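Local coordinates for putative nucleoprotein (Infectious salmon anemia virus, PDB 4EWC) that encapsidates the negative-strand viral RNA, protecting it from nucleases and forming the ribonucleoprotein that serves as template for transcription and replication, at residues Ile151-Pro156 and Leu397-Ile401; Lys266-Ala271 and Val447-Ala453; Glu461-Pro465 and Leu494-Arg498. All coordinates share one frame; numbering follows the deposited sequence.

Interaction 1 (Ile151-Pro156 and Leu397-Ile401); sequences IGMVFP and LMMYI
F155 and L397 make the centre of this contact between helix 142-162 and helix 394-402. The short helix segments run nearly perpendicular, with a crossing angle of -96° and axes 9.8 Å apart at closest approach. The F155 side chain starts toward the second helix, and its ring is met obliquely by L397, M398 and I401. Its CE2 meets L397 CG at 3.5 Å, and L397 CD2 also reaches CE2 and CZ. On the neighbouring ring carbon, F155 CD2 touches CG of the selenomethionine M398 at 3.6 Å. I401 comes in at the root of the ring. Its CG1 stands anti to the carbonyl carbon (chi1 -57°) and the chain runs on extended, which brings CD1 to 3.6 Å from F155 CB. I151, one turn before F155, sets its CG2 over one face of the F155 ring, toward its rim, and also touches L397 CG at 4.1 Å. I151, F155, L397 and M398 are buried here. M398 continues onto L158 and T159, and L397 onto I422 of helix 417-425.

The other side is looser and partly exposed. There P156 CG rests on I401 CG2 at 3.8 Å. A water lies between the backbones, donating to M398 O at 3.1 Å and weakly to F155 O. The direct side-chain contacts are all apolar, so the side chains meet by burial of carbon, and the polar link between these segments is the one bridging water.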
loop_
_atom_site.group_PDB
_atom_site.type_symbol
_atom_site.label_atom_id
_atom_site.label_comp_id
_atom_site.label_asym_id
_atom_site.label_seq_id
_atom_site.Cartn_x
_atom_site.Cartn_y
_atom_site.Cartn_z
ATOM N N ILE A 151 -33.808 7.598 8.570
ATOM C CA ILE A 151 -32.957 8.772 8.411
ATOM C C ILE A 151 -33.753 9.964 7.868
ATOM O O ILE A 151 -33.730 11.044 8.442
ATOM C CB ILE A 151 -31.717 8.490 7.543
ATOM C CG1 ILE A 151 -30.764 7.554 8.287
ATOM C CG2 ILE A 151 -31.000 9.796 7.221
ATOM C CD1 ILE A 151 -29.727 6.886 7.393
ATOM N N GLY A 152 -34.488 9.753 6.787
ATOM C CA GLY A 152 -35.335 10.799 6.228
ATOM C C GLY A 152 -36.334 11.457 7.175
ATOM O O GLY A 152 -36.728 12.606 6.950
HETATM N N MSE A 153 -36.741 10.742 8.227
HETATM C CA MSE A 153 -37.702 11.277 9.195
HETATM C C MSE A 153 -37.031 11.831 10.441
HETATM O O MSE A 153 -37.486 12.830 11.003
HETATM C CB MSE A 153 -38.777 10.241 9.573
HETATM C CG MSE A 153 -39.830 10.074 8.488
HETATM SE SE MSE A 153 -41.204 8.792 9.005
HETATM C CE MSE A 153 -42.029 9.828 10.400
ATOM N N VAL A 154 -35.942 11.194 10.865
ATOM C CA VAL A 154 -35.261 11.588 12.090
ATOM C C VAL A 154 -34.348 12.795 11.871
ATOM O O VAL A 154 -34.420 13.765 12.627
ATOM C CB VAL A 154 -34.517 10.373 12.739
ATOM C CG1 VAL A 154 -33.607 10.791 13.931
ATOM C CG2 VAL A 154 -35.526 9.303 13.184
ATOM N N PHE A 155 -33.519 12.767 10.830
ATOM C CA PHE A 155 -32.574 13.878 10.574
ATOM C C PHE A 155 -33.192 15.295 10.473
ATOM O O PHE A 155 -32.645 16.237 11.056
ATOM C CB PHE A 155 -31.631 13.567 9.398
ATOM C CG PHE A 155 -30.475 12.661 9.767
ATOM C CD1 PHE A 155 -30.694 11.493 10.494
ATOM C CD2 PHE A 155 -29.168 12.971 9.387
ATOM C CE1 PHE A 155 -29.629 10.654 10.853
ATOM C CE2 PHE A 155 -28.095 12.134 9.734
ATOM C CZ PHE A 155 -28.331 10.982 10.463
ATOM N N PRO A 156 -34.325 15.452 9.743
ATOM C CA PRO A 156 -34.973 16.777 9.763
ATOM C C PRO A 156 -35.337 17.219 11.184
ATOM O O PRO A 156 -35.137 18.378 11.539
ATOM C CB PRO A 156 -36.238 16.564 8.935
ATOM C CG PRO A 156 -35.868 15.473 7.975
ATOM C CD PRO A 156 -34.951 14.552 8.753
ATOM N N LEU A 397 -24.995 14.639 5.804
ATOM C CA LEU A 397 -26.322 14.046 5.688
ATOM C C LEU A 397 -27.419 15.050 6.106
ATOM O O LEU A 397 -28.410 15.215 5.401
ATOM C CB LEU A 397 -26.371 12.770 6.524
ATOM C CG LEU A 397 -27.414 11.666 6.324
ATOM C CD1 LEU A 397 -27.772 11.469 4.871
ATOM C CD2 LEU A 397 -26.898 10.352 6.910
HETATM N N MSE A 398 -27.203 15.749 7.212
HETATM C CA MSE A 398 -28.141 16.756 7.667
HETATM C C MSE A 398 -28.257 17.876 6.668
HETATM O O MSE A 398 -29.385 18.312 6.369
HETATM C CB MSE A 398 -27.676 17.282 9.017
HETATM C CG MSE A 398 -28.104 16.333 10.131
HETATM SE SE MSE A 398 -27.170 16.778 11.802
HETATM C CE MSE A 398 -28.635 17.713 12.714
HETATM N N MSE A 399 -27.134 18.354 6.144
HETATM C CA MSE A 399 -27.141 19.424 5.138
HETATM C C MSE A 399 -27.916 19.012 3.886
HETATM O O MSE A 399 -28.712 19.772 3.356
HETATM C CB MSE A 399 -25.710 19.796 4.718
HETATM C CG MSE A 399 -24.985 20.720 5.649
HETATM SE SE MSE A 399 -23.141 21.055 5.004
HETATM C CE MSE A 399 -23.574 21.757 3.219
ATOM N N TYR A 400 -27.640 17.802 3.418
ATOM C CA TYR A 400 -28.171 17.310 2.160
ATOM C C TYR A 400 -29.688 17.261 2.252
ATOM O O TYR A 400 -30.384 17.722 1.344
ATOM C CB TYR A 400 -27.550 15.954 1.846
ATOM C CG TYR A 400 -28.020 15.285 0.579
ATOM C CD1 TYR A 400 -27.409 15.549 -0.639
ATOM C CD2 TYR A 400 -29.052 14.364 0.608
ATOM C CE1 TYR A 400 -27.833 14.931 -1.799
ATOM C CE2 TYR A 400 -29.485 13.741 -0.540
ATOM C CZ TYR A 400 -28.880 14.031 -1.743
ATOM O OH TYR A 400 -29.324 13.413 -2.896
ATOM N N ILE A 401 -30.190 16.751 3.376
ATOM C CA ILE A 401 -31.619 16.773 3.672
ATOM C C ILE A 401 -32.182 18.199 3.895
ATOM O O ILE A 401 -33.275 18.514 3.419
ATOM C CB ILE A 401 -31.946 15.898 4.869
ATOM C CG1 ILE A 401 -31.454 14.469 4.613
ATOM C CG2 ILE A 401 -33.445 15.876 5.140
ATOM C CD1 ILE A 401 -31.547 13.564 5.814
HETATM O O HOH W 1 -31.710 17.442 8.241
#

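Interaction 2 (Lys266-Ala271 and Val447-Ala453)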
loop_
_atom_site.group_PDB
_atom_site.type_symbol
_atom_site.label_atom_id
_atom_site.label_comp_id
_atom_site.label_asym_id
_atom_site.label_seq_id
_atom_site.Cartn_x
_atom_site.Cartn_y
_atom_site.Cartn_z
ATOM N N LYS A 266 -22.713 2.322 14.742
ATOM C CA LYS A 266 -21.540 1.632 14.212
ATOM C C LYS A 266 -20.662 2.554 13.363
ATOM O O LYS A 266 -19.435 2.528 13.455
ATOM C CB LYS A 266 -21.887 0.365 13.423
ATOM C CG LYS A 266 -20.656 -0.419 12.945
ATOM C CD LYS A 266 -21.007 -1.722 12.211
ATOM C CE LYS A 266 -19.756 -2.514 11.768
ATOM N NZ LYS A 266 -18.972 -3.030 12.913
ATOM N N SER A 267 -21.287 3.395 12.553
ATOM C CA SER A 267 -20.525 4.290 11.695
ATOM C C SER A 267 -19.873 5.418 12.502
ATOM O O SER A 267 -18.679 5.669 12.378
ATOM C CB SER A 267 -21.404 4.834 10.597
ATOM O OG SER A 267 -21.769 3.828 9.695
ATOM N N VAL A 268 -20.657 6.071 13.347
ATOM C CA VAL A 268 -20.203 7.261 14.065
ATOM C C VAL A 268 -19.080 6.927 15.037
ATOM O O VAL A 268 -18.091 7.671 15.166
ATOM C CB VAL A 268 -21.372 7.912 14.847
ATOM C CG1 VAL A 268 -20.879 8.708 16.031
ATOM C CG2 VAL A 268 -22.207 8.763 13.926
ATOM N N LEU A 269 -19.228 5.782 15.701
ATOM C CA LEU A 269 -18.305 5.386 16.747
ATOM C C LEU A 269 -17.037 4.730 16.211
ATOM O O LEU A 269 -16.077 4.573 16.952
ATOM C CB LEU A 269 -18.983 4.422 17.712
ATOM C CG LEU A 269 -20.117 5.005 18.523
ATOM C CD1 LEU A 269 -20.652 3.932 19.442
ATOM C CD2 LEU A 269 -19.666 6.221 19.300
ATOM N N SER A 270 -17.027 4.334 14.941
ATOM C CA SER A 270 -15.871 3.617 14.413
ATOM C C SER A 270 -14.612 4.495 14.343
ATOM O O SER A 270 -13.493 3.990 14.309
ATOM C CB SER A 270 -16.179 2.936 13.066
ATOM O OG SER A 270 -16.544 3.873 12.073
ATOM N N ALA A 271 -14.793 5.810 14.374
ATOM C CA ALA A 271 -13.659 6.724 14.361
ATOM C C ALA A 271 -12.920 6.673 15.684
ATOM O O ALA A 271 -11.704 6.863 15.728
ATOM C CB ALA A 271 -14.101 8.143 14.049
ATOM N N VAL A 447 -12.947 6.025 7.694
ATOM C CA VAL A 447 -13.242 4.966 8.644
ATOM C C VAL A 447 -14.761 4.846 8.946
ATOM O O VAL A 447 -15.294 3.753 8.962
ATOM C CB VAL A 447 -12.347 5.089 9.901
ATOM C CG1 VAL A 447 -12.992 4.455 11.130
ATOM C CG2 VAL A 447 -10.986 4.479 9.619
ATOM N N SER A 448 -15.462 5.952 9.142
ATOM C CA SER A 448 -16.899 5.868 9.342
ATOM C C SER A 448 -17.678 5.419 8.086
ATOM O O SER A 448 -18.665 4.642 8.170
ATOM C CB SER A 448 -17.451 7.164 9.910
ATOM O OG SER A 448 -17.017 7.312 11.264
HETATM N N MSE A 449 -17.227 5.871 6.921
HETATM C CA MSE A 449 -17.858 5.430 5.680
HETATM C C MSE A 449 -17.865 3.907 5.507
HETATM O O MSE A 449 -18.852 3.338 5.052
HETATM C CB MSE A 449 -17.281 6.136 4.466
HETATM C CG MSE A 449 -17.738 7.581 4.375
HETATM SE SE MSE A 449 -17.091 8.402 2.723
HETATM C CE MSE A 449 -18.625 7.777 1.675
ATOM N N VAL A 450 -16.771 3.254 5.887
ATOM C CA VAL A 450 -16.702 1.812 5.806
ATOM C C VAL A 450 -17.028 1.189 7.150
ATOM O O VAL A 450 -17.016 -0.043 7.297
ATOM C CB VAL A 450 -15.341 1.346 5.291
ATOM C CG1 VAL A 450 -15.106 1.920 3.888
ATOM C CG2 VAL A 450 -14.217 1.736 6.289
ATOM N N ALA A 451 -17.348 2.056 8.114
ATOM C CA ALA A 451 -17.809 1.629 9.443
ATOM C C ALA A 451 -16.890 0.626 10.134
ATOM O O ALA A 451 -17.365 -0.304 10.783
ATOM C CB ALA A 451 -19.221 1.048 9.353
ATOM N N THR A 452 -15.582 0.816 9.996
ATOM C CA THR A 452 -14.626 -0.066 10.673
ATOM C C THR A 452 -13.212 0.481 10.718
ATOM O O THR A 452 -12.664 0.896 9.705
ATOM C CB THR A 452 -14.599 -1.501 10.064
ATOM O OG1 THR A 452 -13.755 -2.338 10.868
ATOM C CG2 THR A 452 -14.133 -1.500 8.580
ATOM N N ALA A 453 -12.606 0.469 11.899
ATOM C CA ALA A 453 -11.201 0.885 12.005
ATOM C C ALA A 453 -10.247 -0.164 11.438
ATOM O O ALA A 453 -9.057 0.090 11.316
ATOM C CB ALA A 453 -10.828 1.228 13.453
HETATM O O HOH W 2 -17.272 -0.858 13.689
HETATM O O HOH W 3 -21.165 3.907 7.109
#
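S448 and S267 meet directly, the OG of S448 donating a hydrogen bond to S267 O at 2.6 Å. The hydroxyl sits above the carbonyl plane, 36° out of it. S270 OG donates to the same oxygen from the opposite face, at 2.8 Å. Its chi1 of 61° sets OG between the backbone N and the carbonyl carbon, turned back toward S267. Around this pair the packing is small and close. V447 CG1 lies against S270 O, and A451 CB faces S267 OG at 3.8 Å.

Two waters form the next layer. One accepts from K266 NZ and donates to A451 O. The other lies within hydrogen-bonding distance of S448 O, to which it may donate, and is bonded to S267 OG at 2.7 Å. K266 itself is fixed from farther out, by a salt bridge to E296 and a bond to C311 O.

A Schellman motif places A451. Its positive phi ends helix 438-449, with T452 N bonded to V447 O at 3.1 Å and A451 N weakly bonded to S448 O. Two helix ends thus meet in the buried interior, where serine hydroxyls and waters serve the polar backbone and small side chains allow close approach.

Interaction 3 (Glu461-Pro465 and Leu494-Arg498); sequences ENAVP and LSNVR
The backbone N-H of R498 donates to A463 O at 2.9 Å, in the carbonyl plane and on a lone pair, with an angle of 146° at the hydrogen. The C-terminal end of helix 457-463 is met here by the loop 494-498, which becomes extended only at V497-R498 as it leads into strand 499-500. A463 is the last residue of the helix, and V464 is the first to leave helical geometry. Both segments belong to the C-terminal family region of the orthomyxovirus nucleoprotein. V497 CA also approaches A463 O, in a CA-H...O contact of 3.4 Å, while A463 CA approaches R498 O at 3.5 Å. The two segments thus meet backbone to backbone at A463 and R498.

The side chains fill in on both segments. With CG1 between the backbone N and the carbonyl carbon (chi1 80°), V497 has CG2 opposite the N. This methyl reaches both A463 O and V464 CG2, the latter at 4.2 Å. V464 CG1 in turn meets the end of L494, its CD2, at 4.0 Å. These apolar groups face the inside of the fold. V464 packs on V445 and A446 of helix 438-449, while L494 and V497 both touch C423 of helix 417-425.

On the more exposed side the P465 ring lies against the backbone carbonyl of N496, with CG 3.3 Å from N496 O. P465 O is hydrogen-bonded to R442. Beyond A463, R498 runs its CB and the start of its chain past N462 O, then bends at chi3. The amide nitrogen of N462 is bonded to D458 O within its own helix. N462 OD1 is at the edge of the R498 guanidinium, near its plane, but 4.3 Å from NH1.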
loop_
_atom_site.group_PDB
_atom_site.type_symbol
_atom_site.label_atom_id
_atom_site.label_comp_id
_atom_site.label_asym_id
_atom_site.label_seq_id
_atom_site.Cartn_x
_atom_site.Cartn_y
_atom_site.Cartn_z
ATOM N N GLU A 461 -7.415 4.709 1.795
ATOM C CA GLU A 461 -6.774 5.738 0.988
ATOM C C GLU A 461 -7.555 6.023 -0.294
ATOM O O GLU A 461 -7.754 7.176 -0.666
ATOM C CB GLU A 461 -5.335 5.381 0.655
ATOM C CG GLU A 461 -4.593 6.494 -0.034
ATOM C CD GLU A 461 -3.866 7.373 0.963
ATOM O OE1 GLU A 461 -3.312 6.806 1.943
ATOM O OE2 GLU A 461 -3.848 8.620 0.767
ATOM N N ASN A 462 -8.001 4.980 -0.981
ATOM C CA ASN A 462 -8.817 5.220 -2.171
ATOM C C ASN A 462 -10.237 5.727 -1.877
ATOM O O ASN A 462 -10.853 6.372 -2.722
ATOM C CB ASN A 462 -8.872 3.985 -3.059
ATOM C CG ASN A 462 -7.561 3.721 -3.743
ATOM O OD1 ASN A 462 -7.394 4.013 -4.934
ATOM N ND2 ASN A 462 -6.609 3.177 -2.990
ATOM N N ALA A 463 -10.756 5.417 -0.692
ATOM C CA ALA A 463 -12.112 5.799 -0.354
ATOM C C ALA A 463 -12.215 7.315 -0.168
ATOM O O ALA A 463 -13.086 7.951 -0.743
ATOM C CB ALA A 463 -12.592 5.061 0.880
ATOM N N VAL A 464 -11.324 7.883 0.634
ATOM C CA VAL A 464 -11.268 9.324 0.806
ATOM C C VAL A 464 -9.853 9.760 0.527
ATOM O O VAL A 464 -9.014 9.708 1.426
ATOM C CB VAL A 464 -11.615 9.758 2.233
ATOM C CG1 VAL A 464 -11.532 11.271 2.361
ATOM C CG2 VAL A 464 -12.997 9.273 2.617
ATOM N N PRO A 465 -9.577 10.191 -0.718
ATOM C CA PRO A 465 -8.201 10.497 -1.115
ATOM C C PRO A 465 -7.582 11.482 -0.151
ATOM O O PRO A 465 -8.283 12.364 0.376
ATOM C CB PRO A 465 -8.362 11.146 -2.488
ATOM C CG PRO A 465 -9.635 10.628 -2.993
ATOM C CD PRO A 465 -10.528 10.528 -1.787
ATOM N N LEU A 494 -15.194 16.618 -0.576
ATOM C CA LEU A 494 -15.266 15.175 -0.697
ATOM C C LEU A 494 -15.738 14.748 -2.073
ATOM O O LEU A 494 -16.411 13.731 -2.225
ATOM C CB LEU A 494 -16.216 14.588 0.345
ATOM C CG LEU A 494 -15.849 14.614 1.822
ATOM C CD1 LEU A 494 -16.976 14.011 2.671
ATOM C CD2 LEU A 494 -14.541 13.857 2.057
ATOM N N SER A 495 -15.396 15.523 -3.088
ATOM C CA SER A 495 -15.476 15.000 -4.443
ATOM C C SER A 495 -14.302 14.038 -4.552
ATOM O O SER A 495 -13.465 13.970 -3.644
ATOM C CB SER A 495 -15.384 16.123 -5.477
ATOM O OG SER A 495 -14.441 17.116 -5.109
ATOM N N ASN A 496 -14.244 13.265 -5.622
ATOM C CA ASN A 496 -13.204 12.242 -5.750
ATOM C C ASN A 496 -13.267 11.134 -4.692
ATOM O O ASN A 496 -12.468 10.190 -4.726
ATOM C CB ASN A 496 -11.801 12.868 -5.806
ATOM C CG ASN A 496 -11.755 14.078 -6.722
ATOM O OD1 ASN A 496 -12.619 14.244 -7.594
ATOM N ND2 ASN A 496 -10.754 14.930 -6.530
ATOM N N VAL A 497 -14.217 11.240 -3.768
ATOM C CA VAL A 497 -14.519 10.148 -2.843
ATOM C C VAL A 497 -14.897 8.886 -3.651
ATOM O O VAL A 497 -15.251 8.983 -4.815
ATOM C CB VAL A 497 -15.667 10.555 -1.897
ATOM C CG1 VAL A 497 -16.997 10.388 -2.593
ATOM C CG2 VAL A 497 -15.644 9.762 -0.612
ATOM N N ARG A 498 -14.789 7.707 -3.045
ATOM C CA ARG A 498 -15.034 6.437 -3.747
ATOM C C ARG A 498 -15.546 5.324 -2.849
ATOM O O ARG A 498 -15.306 5.327 -1.648
ATOM C CB ARG A 498 -13.763 5.949 -4.431
ATOM C CG ARG A 498 -13.544 6.489 -5.822
ATOM C CD ARG A 498 -12.324 5.857 -6.404
ATOM N NE ARG A 498 -12.422 5.718 -7.847
ATOM C CZ ARG A 498 -11.465 5.203 -8.613
ATOM N NH1 ARG A 498 -10.315 4.789 -8.060
ATOM N NH2 ARG A 498 -11.662 5.111 -9.934
#

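Overall arrangement
Interaction 2 lies deepest: its centre is about 6 Å from the centre of the chain. The centres of interactions 1 and 3 sit farther out, about 23 and 20 Å from the same point. Interaction 1 is still buried, whereas interaction 3 is only partly so. Interactions 2 and 3 are linked through M449, at the end of helix 438-449: its SE packs on V497 CG2 at 3.9 Å. Helix 417-425 touches a segment of each interaction, in interaction 2 through M449. Interactions 1 and 2 do not touch each other. The chemistry differs too. Interaction 1 joins helix sides through carbon, interaction 2 joins helix ends through hydroxyls and water, and interaction 3 joins a helix end to a loop through a backbone hydrogen bond and a small apolar cluster.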